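Local atomic coordinates of alpha-rhamnosidase (Dictyoglomus thermophilum, PDB entry 6I60), a protein that probably hydrolyses terminal non-reducing alpha-L-rhamnose residues from alpha-L-rhamnosides. Residues A[746-757]-A[779-790]. Numbering follows the deposited sequence.
Sequences LEDIIIRHDYHL and VAYKIVNQKTYP
K782 lays its aliphatic chain over one face of the Y755 ring, with CD 3.9 Å from the ring centroid. Bends at chi3 and chi4 (69° and 141°) carry NZ over the same face, 4.7 Å from the centroid, a cation-pi contact; lysine suits this exposed margin because its methylenes pack while its charge stays near the pi cloud. Deeper in, the branched chains of I749, V779 and I783 fill the space between helices 738-750 and 777-784: I749 CG2 touches both V779 CG1 and I783 CD1. L757 CG lies 3.7 Å from I783 CG2, and the L757 side chain also meets helix 761-773. H756 links the loops after helices 738-750 and 777-784. Its ND1 donates to H753 O (3.0 Å) and more weakly to D754 O, while NE2 and T788 OG1 are hydrogen-bonded at 3.0 Å; Q786 CG sits over one ring face, and P790, which follows a cis peptide bond, packs its CD against H756 CD2. A leucine here would probably leave H753 O and T788 OG1 without this imidazole partner and weaken the polar tie between the loops. Apolar packing thus joins the helices, while bonds at both ring nitrogens, one to each loop, probably limit the imidazole's rotation.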
ATOM      1  N   LEU A 746      19.027  14.553  23.956  1.00 60.52           N
ATOM      2  CA  LEU A 746      20.294  14.658  23.239  1.00 53.01           C
ATOM      3  C   LEU A 746      21.417  13.946  23.984  1.00 55.17           C
ATOM      4  O   LEU A 746      22.239  13.259  23.366  1.00 56.96           O
ATOM      5  CB  LEU A 746      20.649  16.127  23.014  1.00 53.90           C
ATOM      6  CG  LEU A 746      19.789  16.895  22.007  1.00 52.84           C
ATOM      7  CD1 LEU A 746      20.022  18.396  22.126  1.00 42.83           C
ATOM      8  CD2 LEU A 746      20.063  16.413  20.588  1.00 42.72           C
ATOM      9  N   GLU A 747      21.468  14.097  25.309  1.00 53.15           N
ATOM     10  CA  GLU A 747      22.519  13.440  26.080  1.00 57.69           C
ATOM     11  C   GLU A 747      22.350  11.927  26.085  1.00 59.72           C
ATOM     12  O   GLU A 747      23.345  11.194  26.085  1.00 55.81           O
ATOM     13  CB  GLU A 747      22.542  13.986  27.508  1.00 60.34           C
ATOM     14  CG  GLU A 747      22.859  15.472  27.586  1.00 68.30           C
ATOM     15  CD  GLU A 747      22.968  15.973  29.011  1.00 79.86           C
ATOM     16  OE1 GLU A 747      23.881  16.782  29.289  1.00 91.77           O
ATOM     17  OE2 GLU A 747      22.143  15.559  29.853  1.00 76.63           O
ATOM     18  N   ASP A 748      21.107  11.439  26.085  1.00 58.70           N
ATOM     19  CA  ASP A 748      20.891  10.002  25.983  1.00 56.08           C
ATOM     20  C   ASP A 748      21.288   9.478  24.610  1.00 54.28           C
ATOM     21  O   ASP A 748      21.692   8.316  24.481  1.00 47.92           O
ATOM     22  CB  ASP A 748      19.432   9.667  26.281  1.00 53.16           C
ATOM     23  CG  ASP A 748      19.240   8.223  26.697  1.00 54.73           C
ATOM     24  OD1 ASP A 748      19.114   7.963  27.913  1.00 63.12           O
ATOM     25  OD2 ASP A 748      19.215   7.349  25.806  1.00 52.61           O
ATOM     26  N   ILE A 749      21.186  10.317  23.581  1.00 52.01           N
ATOM     27  CA  ILE A 749      21.570   9.905  22.236  1.00 53.29           C
ATOM     28  C   ILE A 749      23.080   9.989  22.058  1.00 54.80           C
ATOM     29  O   ILE A 749      23.718   9.046  21.575  1.00 54.16           O
ATOM     30  CB  ILE A 749      20.834  10.761  21.189  1.00 50.53           C
ATOM     31  CG1 ILE A 749      19.357  10.372  21.112  1.00 51.63           C
ATOM     32  CG2 ILE A 749      21.497  10.627  19.827  1.00 47.48           C
ATOM     33  CD1 ILE A 749      18.527  11.320  20.267  1.00 49.16           C
ATOM     34  N   ILE A 750      23.675  11.114  22.455  1.00 51.89           N
ATOM     35  CA  ILE A 750      25.086  11.351  22.168  1.00 48.06           C
ATOM     36  C   ILE A 750      25.975  10.680  23.207  1.00 49.05           C
ATOM     37  O   ILE A 750      26.909   9.947  22.865  1.00 52.30           O
ATOM     38  CB  ILE A 750      25.363  12.861  22.077  1.00 44.72           C
ATOM     39  CG1 ILE A 750      24.518  13.490  20.967  1.00 47.08           C
ATOM     40  CG2 ILE A 750      26.843  13.116  21.839  1.00 46.21           C
ATOM     41  CD1 ILE A 750      24.782  14.963  20.756  1.00 44.47           C
ATOM     42  N   ILE A 751      25.708  10.920  24.489  1.00 53.62           N
ATOM     43  CA  ILE A 751      26.585  10.406  25.539  1.00 54.05           C
ATOM     44  C   ILE A 751      26.279   8.943  25.832  1.00 55.19           C
ATOM     45  O   ILE A 751      27.154   8.076  25.730  1.00 59.33           O
ATOM     46  CB  ILE A 751      26.469  11.270  26.809  1.00 48.71           C
ATOM     47  CG1 ILE A 751      26.701  12.745  26.479  1.00 48.74           C
ATOM     48  CG2 ILE A 751      27.458  10.802  27.863  1.00 43.45           C
ATOM     49  CD1 ILE A 751      26.372  13.681  27.620  1.00 51.56           C
ATOM     50  N   ARG A 752      25.028   8.645  26.190  1.00 53.59           N
ATOM     51  CA  ARG A 752      24.699   7.309  26.676  1.00 47.46           C
ATOM     52  C   ARG A 752      24.713   6.266  25.565  1.00 49.32           C
ATOM     53  O   ARG A 752      24.991   5.090  25.829  1.00 47.87           O
ATOM     54  CB  ARG A 752      23.335   7.324  27.368  1.00 49.13           C
ATOM     55  CG  ARG A 752      23.356   7.914  28.775  1.00 58.06           C
ATOM     56  CD  ARG A 752      21.997   7.788  29.449  1.00 67.81           C
ATOM     57  NE  ARG A 752      21.940   8.495  30.726  1.00 87.96           N
ATOM     58  CZ  ARG A 752      22.089   7.913  31.913  1.00 96.21           C
ATOM     59  NH1 ARG A 752      22.309   6.607  31.991  1.00 91.09           N
ATOM     60  NH2 ARG A 752      22.019   8.636  33.024  1.00 94.22           N
ATOM     61  N   HIS A 753      24.424   6.661  24.325  1.00 53.04           N
ATOM     62  CA  HIS A 753      24.262   5.700  23.244  1.00 50.72           C
ATOM     63  C   HIS A 753      25.155   5.959  22.038  1.00 50.27           C
ATOM     64  O   HIS A 753      25.146   5.150  21.103  1.00 47.76           O
ATOM     65  CB  HIS A 753      22.797   5.657  22.795  1.00 47.18           C
ATOM     66  CG  HIS A 753      21.912   4.881  23.719  1.00 42.83           C
ATOM     67  ND1 HIS A 753      21.336   5.439  24.839  1.00 46.55           N
ATOM     68  CD2 HIS A 753      21.519   3.586  23.700  1.00 46.29           C
ATOM     69  CE1 HIS A 753      20.619   4.523  25.465  1.00 45.96           C
ATOM     70  NE2 HIS A 753      20.713   3.390  24.795  1.00 43.22           N
ATOM     71  N   ASP A 754      25.924   7.050  22.031  1.00 50.98           N
ATOM     72  CA  ASP A 754      26.890   7.331  20.967  1.00 50.42           C
ATOM     73  C   ASP A 754      26.216   7.347  19.594  1.00 49.60           C
ATOM     74  O   ASP A 754      26.613   6.633  18.670  1.00 48.61           O
ATOM     75  CB  ASP A 754      28.048   6.330  21.003  1.00 51.40           C
ATOM     76  CG  ASP A 754      29.216   6.754  20.134  1.00 56.96           C
ATOM     77  OD1 ASP A 754      29.581   7.948  20.162  1.00 53.23           O
ATOM     78  OD2 ASP A 754      29.764   5.890  19.420  1.00 63.58           O
ATOM     79  N   TYR A 755      25.175   8.174  19.477  1.00 51.18           N
ATOM     80  CA  TYR A 755      24.414   8.347  18.238  1.00 49.64           C
ATOM     81  C   TYR A 755      23.831   7.015  17.755  1.00 50.90           C
ATOM     82  O   TYR A 755      24.114   6.541  16.654  1.00 55.17           O
ATOM     83  CB  TYR A 755      25.276   8.996  17.152  1.00 49.23           C
ATOM     84  CG  TYR A 755      25.816  10.356  17.522  1.00 42.64           C
ATOM     85  CD1 TYR A 755      27.038  10.487  18.161  1.00 40.16           C
ATOM     86  CD2 TYR A 755      25.105  11.510  17.224  1.00 44.50           C
ATOM     87  CE1 TYR A 755      27.537  11.728  18.497  1.00 48.17           C
ATOM     88  CE2 TYR A 755      25.594  12.755  17.554  1.00 43.96           C
ATOM     89  CZ  TYR A 755      26.811  12.860  18.191  1.00 48.90           C
ATOM     90  OH  TYR A 755      27.302  14.102  18.522  1.00 56.17           O
ATOM     91  N   HIS A 756      23.001   6.417  18.604  1.00 50.07           N
ATOM     92  CA  HIS A 756      22.343   5.164  18.275  1.00 49.28           C
ATOM     93  C   HIS A 756      20.910   5.202  18.777  1.00 49.74           C
ATOM     94  O   HIS A 756      20.616   5.795  19.818  1.00 48.38           O
ATOM     95  CB  HIS A 756      23.082   3.960  18.874  1.00 50.75           C
ATOM     96  CG  HIS A 756      24.298   3.550  18.102  1.00 57.65           C
ATOM     97  ND1 HIS A 756      25.547   4.081  18.344  1.00 57.58           N
ATOM     98  CD2 HIS A 756      24.456   2.660  17.094  1.00 54.31           C
ATOM     99  CE1 HIS A 756      26.422   3.535  17.518  1.00 59.00           C
ATOM    100  NE2 HIS A 756      25.787   2.668  16.750  1.00 56.27           N
ATOM    101  N   LEU A 757      20.019   4.563  18.023  1.00 51.53           N
ATOM    102  CA  LEU A 757      18.610   4.525  18.389  1.00 45.97           C
ATOM    103  C   LEU A 757      18.385   3.574  19.558  1.00 49.91           C
ATOM    104  O   LEU A 757      18.887   2.447  19.564  1.00 57.33           O
ATOM    105  CB  LEU A 757      17.765   4.092  17.192  1.00 49.49           C
ATOM    106  CG  LEU A 757      17.633   5.086  16.040  1.00 44.70           C
ATOM    107  CD1 LEU A 757      16.976   4.427  14.843  1.00 41.37           C
ATOM    108  CD2 LEU A 757      16.844   6.304  16.479  1.00 53.01           C
ATOM    109  N   VAL A 779      22.581  15.651  14.577  1.00 55.70           N
ATOM    110  CA  VAL A 779      22.508  14.466  15.425  1.00 50.23           C
ATOM    111  C   VAL A 779      21.730  13.358  14.728  1.00 46.05           C
ATOM    112  O   VAL A 779      22.109  12.183  14.781  1.00 43.77           O
ATOM    113  CB  VAL A 779      21.888  14.829  16.787  1.00 49.26           C
ATOM    114  CG1 VAL A 779      21.707  13.585  17.645  1.00 43.77           C
ATOM    115  CG2 VAL A 779      22.748  15.864  17.504  1.00 41.97           C
ATOM    116  N   ALA A 780      20.634  13.714  14.055  1.00 49.11           N
ATOM    117  CA  ALA A 780      19.835  12.710  13.360  1.00 52.29           C
ATOM    118  C   ALA A 780      20.611  12.085  12.208  1.00 54.62           C
ATOM    119  O   ALA A 780      20.517  10.874  11.973  1.00 48.50           O
ATOM    120  CB  ALA A 780      18.532  13.334  12.859  1.00 49.00           C
ATOM    121  N   TYR A 781      21.387  12.893  11.480  1.00 49.74           N
ATOM    122  CA  TYR A 781      22.183  12.355  10.383  1.00 44.90           C
ATOM    123  C   TYR A 781      23.257  11.402  10.895  1.00 53.72           C
ATOM    124  O   TYR A 781      23.529  10.371  10.268  1.00 54.71           O
ATOM    125  CB  TYR A 781      22.813  13.495   9.585  1.00 46.88           C
ATOM    126  CG  TYR A 781      23.665  13.033   8.426  1.00 47.38           C
ATOM    127  CD1 TYR A 781      23.090  12.690   7.211  1.00 53.09           C
ATOM    128  CD2 TYR A 781      25.046  12.940   8.546  1.00 49.90           C
ATOM    129  CE1 TYR A 781      23.863  12.266   6.148  1.00 61.39           C
ATOM    130  CE2 TYR A 781      25.829  12.516   7.489  1.00 52.71           C
ATOM    131  CZ  TYR A 781      25.233  12.182   6.292  1.00 57.32           C
ATOM    132  OH  TYR A 781      26.003  11.758   5.232  1.00 53.30           O
ATOM    133  N   LYS A 782      23.881  11.730  12.031  1.00 52.85           N
ATOM    134  CA  LYS A 782      24.901  10.851  12.592  1.00 49.33           C
ATOM    135  C   LYS A 782      24.304   9.535  13.068  1.00 53.36           C
ATOM    136  O   LYS A 782      24.999   8.512  13.090  1.00 60.46           O
ATOM    137  CB  LYS A 782      25.630  11.551  13.737  1.00 48.37           C
ATOM    138  CG  LYS A 782      26.762  12.465  13.284  1.00 59.04           C
ATOM    139  CD  LYS A 782      27.798  12.662  14.382  1.00 56.87           C
ATOM    140  CE  LYS A 782      28.578  11.382  14.641  1.00 62.73           C
ATOM    141  NZ  LYS A 782      30.019  11.652  14.911  1.00 79.86           N
ATOM    142  N   ILE A 783      23.027   9.541  13.455  1.00 51.78           N
ATOM    143  CA  ILE A 783      22.357   8.298  13.819  1.00 49.33           C
ATOM    144  C   ILE A 783      22.156   7.425  12.588  1.00 51.70           C
ATOM    145  O   ILE A 783      22.391   6.211  12.623  1.00 59.21           O
ATOM    146  CB  ILE A 783      21.023   8.605  14.525  1.00 44.87           C
ATOM    147  CG1 ILE A 783      21.276   9.158  15.928  1.00 42.91           C
ATOM    148  CG2 ILE A 783      20.149   7.365  14.593  1.00 48.01           C
ATOM    149  CD1 ILE A 783      20.151  10.025  16.454  1.00 44.60           C
ATOM    150  N   VAL A 784      21.735   8.031  11.476  1.00 51.72           N
ATOM    151  CA  VAL A 784      21.465   7.273  10.259  1.00 48.63           C
ATOM    152  C   VAL A 784      22.756   6.706   9.678  1.00 47.63           C
ATOM    153  O   VAL A 784      22.793   5.560   9.215  1.00 46.17           O
ATOM    154  CB  VAL A 784      20.719   8.161   9.245  1.00 45.11           C
ATOM    155  CG1 VAL A 784      21.007   7.724   7.820  1.00 47.84           C
ATOM    156  CG2 VAL A 784      19.222   8.134   9.519  1.00 42.78           C
ATOM    157  N   ASN A 785      23.838   7.487   9.716  1.00 49.98           N
ATOM    158  CA  ASN A 785      25.114   7.083   9.132  1.00 54.73           C
ATOM    159  C   ASN A 785      25.826   5.993   9.929  1.00 58.66           C
ATOM    160  O   ASN A 785      26.939   5.608   9.552  1.00 64.08           O
ATOM    161  CB  ASN A 785      26.028   8.305   8.995  1.00 56.01           C
ATOM    162  CG  ASN A 785      27.028   8.169   7.855  1.00 57.24           C
ATOM    163  OD1 ASN A 785      27.401   9.159   7.226  1.00 57.31           O
ATOM    164  ND2 ASN A 785      27.470   6.944   7.590  1.00 65.27           N
ATOM    165  N   GLN A 786      25.230   5.483  11.002  1.00 60.80           N
ATOM    166  CA  GLN A 786      25.871   4.444  11.796  1.00 55.16           C
ATOM    167  C   GLN A 786      25.822   3.104  11.072  1.00 49.68           C
ATOM    168  O   GLN A 786      24.814   2.748  10.454  1.00 56.75           O
ATOM    169  CB  GLN A 786      25.200   4.327  13.163  1.00 53.68           C
ATOM    170  CG  GLN A 786      25.574   5.445  14.122  1.00 61.58           C
ATOM    171  CD  GLN A 786      27.072   5.683  14.191  1.00 62.79           C
ATOM    172  OE1 GLN A 786      27.569   6.712  13.733  1.00 64.96           O
ATOM    173  NE2 GLN A 786      27.798   4.732  14.771  1.00 54.56           N
ATOM    174  N   LYS A 787      26.928   2.364  11.146  1.00 51.71           N
ATOM    175  CA  LYS A 787      27.027   1.029  10.572  1.00 53.17           C
ATOM    176  C   LYS A 787      27.142  -0.052  11.638  1.00 51.31           C
ATOM    177  O   LYS A 787      27.374  -1.218  11.305  1.00 52.10           O
ATOM    178  CB  LYS A 787      28.220   0.950   9.616  1.00 57.87           C
ATOM    179  CG  LYS A 787      27.880   1.263   8.168  1.00 62.26           C
ATOM    180  CD  LYS A 787      29.121   1.218   7.291  1.00 67.10           C
ATOM    181  CE  LYS A 787      29.453   2.591   6.727  1.00 61.12           C
ATOM    182  NZ  LYS A 787      30.047   2.498   5.363  1.00 70.02           N
ATOM    183  N   THR A 788      26.985   0.306  12.907  1.00 46.29           N
ATOM    184  CA  THR A 788      27.096  -0.626  14.018  1.00 43.38           C
ATOM    185  C   THR A 788      25.750  -0.772  14.714  1.00 46.93           C
ATOM    186  O   THR A 788      24.809  -0.013  14.472  1.00 54.40           O
ATOM    187  CB  THR A 788      28.162  -0.154  15.009  1.00 54.21           C
ATOM    188  OG1 THR A 788      27.987   1.245  15.261  1.00 58.54           O
ATOM    189  CG2 THR A 788      29.552  -0.390  14.443  1.00 50.16           C
ATOM    190  N   TYR A 789      25.671  -1.765  15.595  1.00 46.87           N
ATOM    191  CA  TYR A 789      24.433  -2.013  16.321  1.00 48.98           C
ATOM    192  C   TYR A 789      24.195  -0.909  17.353  1.00 53.17           C
ATOM    193  O   TYR A 789      25.136  -0.476  18.028  1.00 54.01           O
ATOM    194  CB  TYR A 789      24.479  -3.376  17.016  1.00 44.21           C
ATOM    195  CG  TYR A 789      23.293  -3.641  17.921  1.00 45.91           C
ATOM    196  CD1 TYR A 789      23.309  -3.253  19.257  1.00 48.23           C
ATOM    197  CD2 TYR A 789      22.159  -4.277  17.438  1.00 40.93           C
ATOM    198  CE1 TYR A 789      22.230  -3.482  20.077  1.00 47.00           C
ATOM    199  CE2 TYR A 789      21.076  -4.517  18.254  1.00 42.80           C
ATOM    200  CZ  TYR A 789      21.116  -4.117  19.573  1.00 50.33           C
ATOM    201  OH  TYR A 789      20.037  -4.355  20.392  1.00 56.02           O
ATOM    202  N   PRO A 790      22.946  -0.434  17.503  1.00 51.55           N
ATOM    203  CA  PRO A 790      21.802  -0.779  16.654  1.00 48.05           C
ATOM    204  C   PRO A 790      21.451   0.324  15.651  1.00 50.51           C
ATOM    205  O   PRO A 790      21.244   1.475  16.044  1.00 54.04           O
ATOM    206  CB  PRO A 790      20.671  -0.971  17.667  1.00 43.93           C
ATOM    207  CG  PRO A 790      21.060  -0.107  18.855  1.00 47.13           C
ATOM    208  CD  PRO A 790      22.517   0.287  18.713  1.00 48.36           C
TER